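Chintase (Rhizomucor miehei, PDB 5YUQ) probably hydrolyses the beta-1,4 linkages of chitin as a family 18 glycoside hydrolase whose active site forms a tunnel. Local coordinates at residues S258-A270 with A279-A291. Numbering follows the deposited sequence.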
loop_
_atom_site.group_PDB
_atom_site.type_symbol
_atom_site.label_atom_id
_atom_site.label_comp_id
_atom_site.label_asym_id
_atom_site.label_seq_id
_atom_site.Cartn_x
_atom_site.Cartn_y
_atom_site.Cartn_z
ATOM N N SER A 258 9.261 -22.330 -0.371
ATOM C CA SER A 258 10.714 -22.427 -0.222
ATOM C C SER A 258 11.412 -21.092 -0.465
ATOM O O SER A 258 12.341 -20.733 0.257
ATOM C CB SER A 258 11.290 -23.505 -1.139
ATOM O OG SER A 258 11.287 -23.083 -2.493
ATOM N N SER A 259 10.956 -20.363 -1.480
ATOM C CA SER A 259 11.476 -19.036 -1.785
ATOM C C SER A 259 10.565 -18.408 -2.820
ATOM O O SER A 259 9.944 -19.116 -3.612
ATOM C CB SER A 259 12.900 -19.099 -2.334
ATOM O OG SER A 259 12.932 -19.666 -3.628
ATOM N N GLN A 260 10.481 -17.084 -2.805
ATOM C CA GLN A 260 9.618 -16.361 -3.732
ATOM C C GLN A 260 10.226 -16.290 -5.127
ATOM O O GLN A 260 11.332 -15.780 -5.301
ATOM C CB GLN A 260 9.362 -14.949 -3.207
ATOM C CG GLN A 260 8.558 -14.082 -4.179
ATOM C CD GLN A 260 7.185 -14.654 -4.450
ATOM O OE1 GLN A 260 6.396 -14.869 -3.523
ATOM N NE2 GLN A 260 6.888 -14.908 -5.726
ATOM N N ILE A 261 9.512 -16.811 -6.125
ATOM C CA ILE A 261 9.997 -16.747 -7.497
ATOM C C ILE A 261 9.884 -15.322 -8.041
ATOM O O ILE A 261 9.058 -14.528 -7.582
ATOM C CB ILE A 261 9.238 -17.710 -8.438
ATOM C CG1 ILE A 261 7.728 -17.452 -8.392
ATOM C CG2 ILE A 261 9.543 -19.163 -8.073
ATOM C CD1 ILE A 261 6.980 -18.065 -9.587
ATOM N N LYS A 262 10.731 -15.016 -9.016
ATOM C CA LYS A 262 10.737 -13.712 -9.667
ATOM C C LYS A 262 9.455 -13.487 -10.459
ATOM O O LYS A 262 8.939 -14.404 -11.105
ATOM C CB LYS A 262 11.939 -13.622 -10.611
ATOM C CG LYS A 262 12.118 -12.280 -11.301
ATOM C CD LYS A 262 13.239 -12.375 -12.341
ATOM C CE LYS A 262 13.406 -11.079 -13.120
ATOM N NZ LYS A 262 13.870 -9.963 -12.265
ATOM N N GLY A 263 8.956 -12.257 -10.406
ATOM C CA GLY A 263 7.833 -11.839 -11.226
ATOM C C GLY A 263 8.305 -11.341 -12.576
ATOM O O GLY A 263 8.938 -12.092 -13.327
ATOM N N ASP A 264 8.011 -10.084 -12.897
ATOM C CA ASP A 264 8.436 -9.550 -14.189
ATOM C C ASP A 264 9.779 -8.826 -14.096
ATOM O O ASP A 264 10.503 -8.975 -13.113
ATOM C CB ASP A 264 7.354 -8.652 -14.808
ATOM C CG ASP A 264 7.128 -7.377 -14.027
ATOM O OD1 ASP A 264 7.909 -7.065 -13.099
ATOM O OD2 ASP A 264 6.155 -6.666 -14.349
ATOM N N SER A 265 10.102 -8.038 -15.122
ATOM C CA SER A 265 11.385 -7.345 -15.182
ATOM C C SER A 265 11.561 -6.298 -14.088
ATOM O O SER A 265 12.684 -5.903 -13.780
ATOM C CB SER A 265 11.576 -6.699 -16.556
ATOM O OG SER A 265 10.631 -5.669 -16.770
ATOM N N THR A 266 10.455 -5.838 -13.505
ATOM C CA THR A 266 10.521 -4.857 -12.426
ATOM C C THR A 266 10.899 -5.514 -11.107
ATOM O O THR A 266 11.210 -4.825 -10.135
ATOM C CB THR A 266 9.181 -4.113 -12.224
ATOM O OG1 THR A 266 8.204 -5.013 -11.683
ATOM C CG2 THR A 266 8.682 -3.514 -13.522
ATOM N N ASP A 267 10.872 -6.845 -11.075
ATOM C CA ASP A 267 11.132 -7.578 -9.835
ATOM C C ASP A 267 12.616 -7.887 -9.668
ATOM O O ASP A 267 13.073 -8.993 -9.960
ATOM C CB ASP A 267 10.300 -8.862 -9.783
ATOM C CG ASP A 267 10.394 -9.574 -8.448
ATOM O OD1 ASP A 267 10.948 -9.002 -7.488
ATOM O OD2 ASP A 267 9.901 -10.715 -8.364
ATOM N N GLU A 268 13.361 -6.891 -9.204
ATOM C CA GLU A 268 14.785 -7.044 -8.954
ATOM C C GLU A 268 14.990 -7.648 -7.581
ATOM O O GLU A 268 14.265 -7.324 -6.635
ATOM C CB GLU A 268 15.488 -5.687 -9.003
ATOM C CG GLU A 268 15.534 -5.022 -10.370
ATOM C CD GLU A 268 16.181 -3.646 -10.317
ATOM O OE1 GLU A 268 16.204 -3.041 -9.223
ATOM O OE2 GLU A 268 16.673 -3.172 -11.364
ATOM N N LYS A 269 15.984 -8.518 -7.465
ATOM C CA LYS A 269 16.326 -9.078 -6.170
ATOM C C LYS A 269 16.794 -7.955 -5.264
ATOM O O LYS A 269 17.544 -7.076 -5.690
ATOM C CB LYS A 269 17.419 -10.139 -6.312
ATOM C CG LYS A 269 16.984 -11.504 -5.842
ATOM C CD LYS A 269 18.086 -12.535 -6.011
ATOM C CE LYS A 269 17.614 -13.888 -5.513
ATOM N NZ LYS A 269 18.689 -14.917 -5.560
ATOM N N ALA A 270 16.325 -7.963 -4.021
ATOM C CA ALA A 270 16.688 -6.915 -3.080
ATOM C C ALA A 270 16.642 -7.425 -1.646
ATOM O O ALA A 270 15.756 -8.204 -1.280
ATOM C CB ALA A 270 15.767 -5.718 -3.241
ATOM N N ALA A 279 19.071 -11.189 -0.267
ATOM C CA ALA A 279 18.275 -10.629 -1.360
ATOM C C ALA A 279 17.188 -11.605 -1.828
ATOM O O ALA A 279 17.451 -12.788 -2.043
ATOM C CB ALA A 279 19.168 -10.238 -2.518
ATOM N N THR A 280 15.964 -11.105 -1.973
ATOM C CA THR A 280 14.839 -11.935 -2.399
ATOM C C THR A 280 14.048 -11.253 -3.504
ATOM O O THR A 280 14.148 -10.041 -3.689
ATOM C CB THR A 280 13.877 -12.224 -1.231
ATOM O OG1 THR A 280 13.393 -10.989 -0.696
ATOM C CG2 THR A 280 14.581 -13.001 -0.134
ATOM N N TYR A 281 13.274 -12.044 -4.243
ATOM C CA TYR A 281 12.304 -11.505 -5.183
ATOM C C TYR A 281 10.990 -11.239 -4.458
ATOM O O TYR A 281 10.732 -11.821 -3.407
ATOM C CB TYR A 281 12.064 -12.482 -6.332
ATOM C CG TYR A 281 13.253 -12.680 -7.236
ATOM C CD1 TYR A 281 13.718 -11.646 -8.034
ATOM C CD2 TYR A 281 13.891 -13.910 -7.314
ATOM C CE1 TYR A 281 14.795 -11.825 -8.873
ATOM C CE2 TYR A 281 14.974 -14.099 -8.158
ATOM C CZ TYR A 281 15.419 -13.049 -8.930
ATOM O OH TYR A 281 16.493 -13.217 -9.773
ATOM N N SER A 282 10.160 -10.369 -5.031
ATOM C CA SER A 282 8.859 -10.060 -4.448
ATOM C C SER A 282 7.741 -10.758 -5.203
ATOM O O SER A 282 6.644 -10.935 -4.671
ATOM C CB SER A 282 8.606 -8.559 -4.467
ATOM O OG SER A 282 8.501 -8.085 -5.796
ATOM N N GLY A 283 8.020 -11.144 -6.445
ATOM C CA GLY A 283 7.021 -11.780 -7.289
ATOM C C GLY A 283 6.154 -10.775 -8.011
ATOM O O GLY A 283 5.205 -11.151 -8.693
ATOM N N GLN A 284 6.502 -9.501 -7.871
ATOM C CA GLN A 284 5.729 -8.411 -8.459
ATOM C C GLN A 284 5.655 -8.529 -9.977
ATOM O O GLN A 284 6.639 -8.834 -10.650
ATOM C CB GLN A 284 6.330 -7.068 -8.051
ATOM C CG GLN A 284 5.638 -5.856 -8.661
ATOM C CD GLN A 284 6.257 -4.551 -8.201
ATOM O OE1 GLN A 284 5.852 -3.983 -7.185
ATOM N NE2 GLN A 284 7.252 -4.070 -8.950
ATOM N N TYR A 285 4.463 -8.285 -10.506
ATOM C CA TYR A 285 4.207 -8.365 -11.927
ATOM C C TYR A 285 3.332 -7.156 -12.230
ATOM O O TYR A 285 2.148 -7.153 -11.901
ATOM C CB TYR A 285 3.444 -9.661 -12.193
ATOM C CG TYR A 285 3.821 -10.380 -13.463
ATOM C CD1 TYR A 285 3.292 -9.985 -14.674
ATOM C CD2 TYR A 285 4.675 -11.473 -13.439
ATOM C CE1 TYR A 285 3.608 -10.630 -15.831
ATOM C CE2 TYR A 285 5.005 -12.137 -14.614
ATOM C CZ TYR A 285 4.463 -11.702 -15.799
ATOM O OH TYR A 285 4.771 -12.341 -16.979
ATOM N N ILE A 286 3.898 -6.109 -12.825
ATOM C CA ILE A 286 3.126 -4.867 -12.958
ATOM C C ILE A 286 2.141 -4.922 -14.116
ATOM O O ILE A 286 2.302 -5.703 -15.054
ATOM C CB ILE A 286 4.010 -3.608 -13.074
ATOM C CG1 ILE A 286 4.816 -3.624 -14.374
ATOM C CG2 ILE A 286 4.921 -3.482 -11.860
ATOM C CD1 ILE A 286 5.380 -2.259 -14.729
ATOM N N TRP A 287 1.107 -4.096 -14.046
ATOM C CA TRP A 287 0.059 -4.133 -15.051
ATOM C C TRP A 287 0.602 -3.962 -16.463
ATOM O O TRP A 287 0.131 -4.629 -17.389
ATOM C CB TRP A 287 -1.009 -3.078 -14.785
ATOM C CG TRP A 287 -2.001 -3.036 -15.899
ATOM C CD1 TRP A 287 -2.074 -2.111 -16.901
ATOM C CD2 TRP A 287 -3.049 -3.981 -16.145
ATOM N NE1 TRP A 287 -3.107 -2.425 -17.756
ATOM C CE2 TRP A 287 -3.723 -3.567 -17.311
ATOM C CE3 TRP A 287 -3.488 -5.135 -15.488
ATOM C CZ2 TRP A 287 -4.816 -4.261 -17.828
ATOM C CZ3 TRP A 287 -4.569 -5.826 -16.003
ATOM C CH2 TRP A 287 -5.220 -5.388 -17.164
ATOM N N ARG A 288 1.582 -3.087 -16.644
ATOM C CA ARG A 288 2.126 -2.843 -17.993
ATOM C C ARG A 288 2.541 -4.188 -18.620
ATOM O O ARG A 288 2.303 -4.376 -19.781
ATOM C CB ARG A 288 3.300 -1.906 -18.038
ATOM C CG ARG A 288 2.975 -0.483 -17.651
ATOM C CD ARG A 288 4.151 0.467 -17.569
ATOM N NE ARG A 288 4.682 0.792 -18.894
ATOM C CZ ARG A 288 4.151 1.689 -19.702
ATOM N NH1 ARG A 288 3.093 2.416 -19.369
ATOM N NH2 ARG A 288 4.709 1.890 -20.857
ATOM N N THR A 289 3.189 -5.046 -17.829
ATOM C CA THR A 289 3.635 -6.350 -18.309
ATOM C C THR A 289 2.457 -7.270 -18.604
ATOM O O THR A 289 2.432 -7.952 -19.630
ATOM C CB THR A 289 4.541 -7.032 -17.283
ATOM O OG1 THR A 289 5.582 -6.127 -16.889
ATOM C CG2 THR A 289 5.155 -8.295 -17.876
ATOM N N ILE A 290 1.487 -7.296 -17.695
ATOM C CA ILE A 290 0.284 -8.099 -17.881
ATOM C C ILE A 290 -0.410 -7.726 -19.194
ATOM O O ILE A 290 -0.819 -8.599 -19.968
ATOM C CB ILE A 290 -0.675 -7.916 -16.687
ATOM C CG1 ILE A 290 0.035 -8.328 -15.389
ATOM C CG2 ILE A 290 -1.942 -8.732 -16.872
ATOM C CD1 ILE A 290 -0.796 -8.114 -14.117
ATOM N N ALA A 291 -0.500 -6.427 -19.459
ATOM C CA ALA A 291 -1.145 -5.935 -20.673
ATOM C C ALA A 291 -0.312 -6.271 -21.902
ATOM O O ALA A 291 -0.833 -6.805 -22.889
ATOM C CB ALA A 291 -1.371 -4.439 -20.572
HETATM O O HOH W 1 13.221 -14.843 -3.619
HETATM O O HOH W 2 16.610 -11.331 -11.736
HETATM O O HOH W 3 8.051 -6.565 -17.953
#
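Gln260 lays its bent side chain along the backbone of Tyr281 to Gly283, CG 3.2 Å from Tyr281 O, while NE2 bonds to Ile261 O and to Val238 O of strand 228-240. A water joins Gln260 O to Tyr281 N. Lys262 crosses one face of the Tyr281 ring, its CB over the centre, and bends only at chi4 (66°), bringing NZ to Asp267 O and to a water shared with Tyr281 OH. Gly263 CA lies 3.3 Å from Gln284 O, which also accepts the N-H of Asp264. Asp264 sets its CB over the centre of one Tyr285 face; its carboxylate OD2 takes Ile286 N (2.8 Å) and Thr289 OG1 (2.7 Å) from opposite faces of its plane, and OD1 takes Thr266 N and OG1. Thr266 OG1 accepts Gln284 NE2 at 3.0 Å, the two side chains crossing at about a right angle. Chi1 of -173° swings the Asp267 carboxylate away from its own backbone N and toward Ser282 and Gly283: OD1 receives Ser282 N almost straight (178°), and OD2 is shared by Gly283 N and Gly263 N. Lys269 runs extended over the other face of Tyr281, CG 3.7 Å from the ring centroid, so two lysine stems sandwich the ring in CH-pi contacts. Ala270 and Thr280 form one antiparallel hydrogen-bonded pair. Asp264 thus links an Asx turn to the N-cap residue and first turn of helix 287-292, beside strand 284-286, which pairs antiparallel with barrel strand 228-240 in the segment inserted between it and strand 346-350 of the family 18 TIM barrel.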